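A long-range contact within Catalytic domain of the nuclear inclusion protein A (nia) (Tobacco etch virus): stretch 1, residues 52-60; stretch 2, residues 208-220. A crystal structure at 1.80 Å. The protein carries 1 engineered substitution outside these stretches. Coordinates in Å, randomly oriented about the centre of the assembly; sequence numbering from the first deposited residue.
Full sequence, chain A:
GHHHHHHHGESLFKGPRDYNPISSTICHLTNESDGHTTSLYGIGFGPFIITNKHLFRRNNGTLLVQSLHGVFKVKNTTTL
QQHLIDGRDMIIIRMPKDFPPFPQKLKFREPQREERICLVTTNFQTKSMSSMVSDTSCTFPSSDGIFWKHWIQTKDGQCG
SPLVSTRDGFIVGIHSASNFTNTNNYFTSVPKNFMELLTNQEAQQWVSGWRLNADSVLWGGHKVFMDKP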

# COMPACT_ATOMS: atom_id res chain seq x y z
N ASN A 52 -1.13 -3.55 -3.47
CA ASN A 52 -2.55 -3.87 -3.69
C ASN A 52 -2.72 -5.13 -4.53
O ASN A 52 -2.02 -5.31 -5.51
CB ASN A 52 -3.22 -2.73 -4.47
CG ASN A 52 -3.10 -1.40 -3.76
OD1 ASN A 52 -2.07 -0.70 -3.88
ND2 ASN A 52 -4.14 -1.04 -3.01
N LYS A 53 -3.68 -5.98 -4.18
CA LYS A 53 -3.96 -7.15 -4.95
C LYS A 53 -4.39 -6.72 -6.37
O LYS A 53 -4.09 -7.43 -7.35
CB LYS A 53 -5.10 -7.93 -4.25
CG LYS A 53 -5.26 -9.38 -4.66
CD LYS A 53 -6.44 -10.04 -3.93
CE LYS A 53 -6.07 -10.53 -2.52
NZ LYS A 53 -7.31 -11.03 -1.82
N HIS A 54 -5.06 -5.57 -6.55
CA HIS A 54 -5.52 -5.23 -7.89
C HIS A 54 -4.42 -4.89 -8.86
O HIS A 54 -4.66 -4.70 -10.02
CB HIS A 54 -6.63 -4.16 -7.89
CG HIS A 54 -6.15 -2.79 -7.61
ND1 HIS A 54 -6.16 -2.26 -6.34
CD2 HIS A 54 -5.62 -1.83 -8.44
CE1 HIS A 54 -5.66 -1.04 -6.40
NE2 HIS A 54 -5.33 -0.75 -7.65
N LEU A 55 -3.19 -4.82 -8.37
CA LEU A 55 -2.06 -4.64 -9.29
C LEU A 55 -2.09 -5.82 -10.30
O LEU A 55 -1.60 -5.72 -11.44
CB LEU A 55 -0.75 -4.76 -8.46
CG LEU A 55 0.56 -4.69 -9.29
CD1 LEU A 55 0.60 -3.41 -10.13
CD2 LEU A 55 1.75 -4.72 -8.34
N PHE A 56 -2.58 -6.95 -9.82
CA PHE A 56 -2.62 -8.19 -10.62
C PHE A 56 -3.95 -8.50 -11.31
O PHE A 56 -4.30 -9.64 -11.48
CB PHE A 56 -2.14 -9.38 -9.77
CG PHE A 56 -0.69 -9.31 -9.48
CD1 PHE A 56 0.24 -9.63 -10.46
CD2 PHE A 56 -0.23 -8.88 -8.25
CE1 PHE A 56 1.63 -9.52 -10.21
CE2 PHE A 56 1.15 -8.77 -7.98
CZ PHE A 56 2.08 -9.09 -8.94
N ARG A 57 -4.68 -7.44 -11.66
CA ARG A 57 -5.90 -7.55 -12.47
C ARG A 57 -5.43 -8.38 -13.66
O ARG A 57 -6.16 -9.24 -14.16
CB ARG A 57 -6.35 -6.14 -12.93
CG ARG A 57 -7.47 -6.08 -14.01
CD ARG A 57 -8.62 -6.98 -13.69
NE ARG A 57 -9.57 -7.00 -14.81
CZ ARG A 57 -9.69 -8.01 -15.67
NH1 ARG A 57 -8.92 -9.08 -15.52
NH2 ARG A 57 -10.55 -7.96 -16.67
N ARG A 58 -4.20 -8.12 -14.11
CA ARG A 58 -3.61 -8.88 -15.20
C ARG A 58 -2.29 -9.45 -14.72
O ARG A 58 -1.66 -8.89 -13.84
CB ARG A 58 -3.35 -7.93 -16.39
CG ARG A 58 -4.71 -7.59 -17.04
CD ARG A 58 -4.67 -6.55 -18.13
NE ARG A 58 -5.89 -5.74 -18.03
CZ ARG A 58 -6.02 -4.63 -17.29
NH1 ARG A 58 -4.99 -4.17 -16.56
NH2 ARG A 58 -7.18 -4.00 -17.25
N ASN A 59 -1.84 -10.56 -15.29
CA ASN A 59 -0.56 -11.12 -14.89
C ASN A 59 -0.01 -11.84 -16.13
O ASN A 59 -0.08 -13.06 -16.24
CB ASN A 59 -0.76 -12.04 -13.69
CG ASN A 59 0.59 -12.50 -13.06
OD1 ASN A 59 1.66 -12.32 -13.64
ND2 ASN A 59 0.53 -13.13 -11.91
N ASN A 60 0.55 -11.06 -17.06
CA ASN A 60 0.97 -11.66 -18.33
C ASN A 60 1.94 -10.72 -19.03
O ASN A 60 1.93 -10.58 -20.26
CB ASN A 60 -0.32 -11.89 -19.16
CG ASN A 60 -0.06 -12.62 -20.46
OD1 ASN A 60 0.70 -13.55 -20.46
ND2 ASN A 60 -0.67 -12.15 -21.58
N SER A 208 2.18 -18.64 -7.85
CA SER A 208 2.67 -17.74 -8.88
C SER A 208 1.67 -17.77 -10.09
O SER A 208 0.92 -18.74 -10.26
CB SER A 208 4.11 -18.13 -9.24
OG SER A 208 4.12 -19.30 -10.02
N GLY A 209 1.60 -16.67 -10.84
CA GLY A 209 0.75 -16.55 -12.03
C GLY A 209 -0.65 -16.04 -11.71
O GLY A 209 -1.45 -15.80 -12.61
N TRP A 210 -0.93 -15.83 -10.43
CA TRP A 210 -2.31 -15.42 -10.06
C TRP A 210 -2.79 -14.05 -10.57
O TRP A 210 -2.00 -13.10 -10.58
CB TRP A 210 -2.44 -15.52 -8.53
CG TRP A 210 -3.82 -15.20 -7.96
CD1 TRP A 210 -4.83 -16.08 -7.73
CD2 TRP A 210 -4.37 -13.88 -7.72
NE1 TRP A 210 -5.99 -15.40 -7.37
CE2 TRP A 210 -5.72 -14.05 -7.36
CE3 TRP A 210 -3.84 -12.58 -7.79
CZ2 TRP A 210 -6.57 -12.95 -7.06
CZ3 TRP A 210 -4.66 -11.50 -7.50
CH2 TRP A 210 -6.01 -11.69 -7.13
N ARG A 211 -4.07 -13.96 -10.98
CA ARG A 211 -4.63 -12.68 -11.39
C ARG A 211 -6.09 -12.65 -11.06
O ARG A 211 -6.71 -13.70 -10.72
CB ARG A 211 -4.53 -12.46 -12.91
CG ARG A 211 -5.24 -13.55 -13.67
CD ARG A 211 -5.31 -13.05 -15.12
NE ARG A 211 -5.55 -14.12 -16.06
CZ ARG A 211 -6.72 -14.40 -16.59
NH1 ARG A 211 -7.79 -13.67 -16.28
NH2 ARG A 211 -6.80 -15.44 -17.41
N LEU A 212 -6.65 -11.47 -11.16
CA LEU A 212 -8.11 -11.30 -10.99
C LEU A 212 -8.74 -11.65 -12.38
O LEU A 212 -8.07 -11.72 -13.40
CB LEU A 212 -8.43 -9.87 -10.60
CG LEU A 212 -8.19 -9.52 -9.12
CD1 LEU A 212 -8.33 -7.99 -8.90
CD2 LEU A 212 -9.21 -10.26 -8.25
N ASN A 213 -10.03 -11.90 -12.42
CA ASN A 213 -10.66 -12.27 -13.67
C ASN A 213 -11.83 -11.39 -14.01
O ASN A 213 -12.64 -11.75 -14.87
CB ASN A 213 -11.13 -13.73 -13.61
N ALA A 214 -11.94 -10.23 -13.37
CA ALA A 214 -13.08 -9.37 -13.65
C ALA A 214 -12.76 -7.92 -13.45
O ALA A 214 -11.74 -7.58 -12.89
CB ALA A 214 -14.26 -9.76 -12.79
N ASP A 215 -13.68 -7.06 -13.86
CA ASP A 215 -13.49 -5.62 -13.74
C ASP A 215 -14.09 -5.00 -12.48
O ASP A 215 -14.03 -3.79 -12.29
CB ASP A 215 -14.01 -4.92 -14.99
CG ASP A 215 -13.17 -5.25 -16.22
OD1 ASP A 215 -11.92 -5.25 -16.10
OD2 ASP A 215 -13.76 -5.49 -17.30
N SER A 216 -14.68 -5.82 -11.61
CA SER A 216 -15.17 -5.30 -10.36
C SER A 216 -15.12 -6.46 -9.38
O SER A 216 -15.14 -7.63 -9.76
CB SER A 216 -16.59 -4.73 -10.49
OG SER A 216 -17.52 -5.79 -10.61
N VAL A 217 -15.00 -6.13 -8.11
CA VAL A 217 -14.93 -7.17 -7.11
C VAL A 217 -15.76 -6.76 -5.89
O VAL A 217 -16.05 -5.58 -5.69
CB VAL A 217 -13.48 -7.43 -6.69
CG1 VAL A 217 -12.94 -6.19 -6.01
CG2 VAL A 217 -13.41 -8.61 -5.79
N LEU A 218 -16.13 -7.75 -5.09
CA LEU A 218 -16.95 -7.52 -3.88
C LEU A 218 -16.13 -7.87 -2.68
O LEU A 218 -16.12 -9.02 -2.23
CB LEU A 218 -18.22 -8.39 -3.87
CG LEU A 218 -19.47 -7.83 -3.20
CD1 LEU A 218 -19.17 -7.24 -1.82
CD2 LEU A 218 -20.04 -6.76 -4.12
N TRP A 219 -15.42 -6.86 -2.16
CA TRP A 219 -14.58 -7.03 -0.97
C TRP A 219 -15.03 -6.13 0.19
O TRP A 219 -15.37 -4.97 -0.02
CB TRP A 219 -13.11 -6.68 -1.31
CG TRP A 219 -12.50 -7.62 -2.30
CD1 TRP A 219 -12.93 -8.90 -2.61
CD2 TRP A 219 -11.32 -7.41 -3.07
NE1 TRP A 219 -12.08 -9.49 -3.52
CE2 TRP A 219 -11.08 -8.59 -3.82
CE3 TRP A 219 -10.43 -6.33 -3.20
CZ2 TRP A 219 -10.00 -8.72 -4.68
CZ3 TRP A 219 -9.33 -6.48 -4.08
CH2 TRP A 219 -9.13 -7.65 -4.80
N GLY A 220 -15.05 -6.70 1.39
CA GLY A 220 -15.38 -5.95 2.58
C GLY A 220 -16.72 -5.23 2.51
O GLY A 220 -16.87 -4.15 3.05
O HOH W 1 -9.67 -4.32 -15.55
O HOH W 2 3.00 -14.17 -10.51
O HOH W 3 -0.58 -15.53 -15.02

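The side chain of Arg57 starts out pointing away from stretch 2, yet its guanidinium makes the contact's salt bridge. The chain turns back at chi2, which is p, between t rotamers at chi1 and chi3. NH2 of Arg57 then lies 3.1 Å from OD1 of Asp215, and NE of Arg57 is 3.2 Å from the same oxygen. Both are hydrogen bonds, and OD1 sits near the guanidinium plane, where the N-H groups point. Water 1 donates to Asp215 OD1 (2.5 Å) and accepts a weak bond from Arg57 NE (2.8 Å). Asp215 is exposed and poorly ordered, so this end of the contact is less firmly defined.

The backbone is tied directly at one point. Leu212 N donates to Phe56 O at 3.0 Å. The same oxygen lies 3.1 Å from Arg211 CA in a CA-H...O contact.

Asn59 is buried and points toward stretch 2. Its amide suits the place because ND2 can donate to a main-chain carbonyl: ND2 to Trp210 O is 2.9 Å and nearly straight. ND2 also donates to water 2 (3.0 Å), which accepts from Gly209 N as well (2.9 Å). Water 3 joins Asn59 O (2.8 Å) to Gly209 O (2.6 Å). Gly209 has a positive phi, which favours glycine.

Apolar packing adds to these bonds. Lys53 uses its methylenes here: CG is 3.5 Å from Trp210 CH2, and CD is 3.7 Å from Trp219 CH2. Its NZ is hydrogen-bonded elsewhere in the structure. Phe56 CB meets Trp210 CZ3 at 4.0 Å, while the Phe56 ring leads away. Leu212 CD1 packs 4.1 Å from His54 CA. Together the two stretches bury 614 Å², both sides summed.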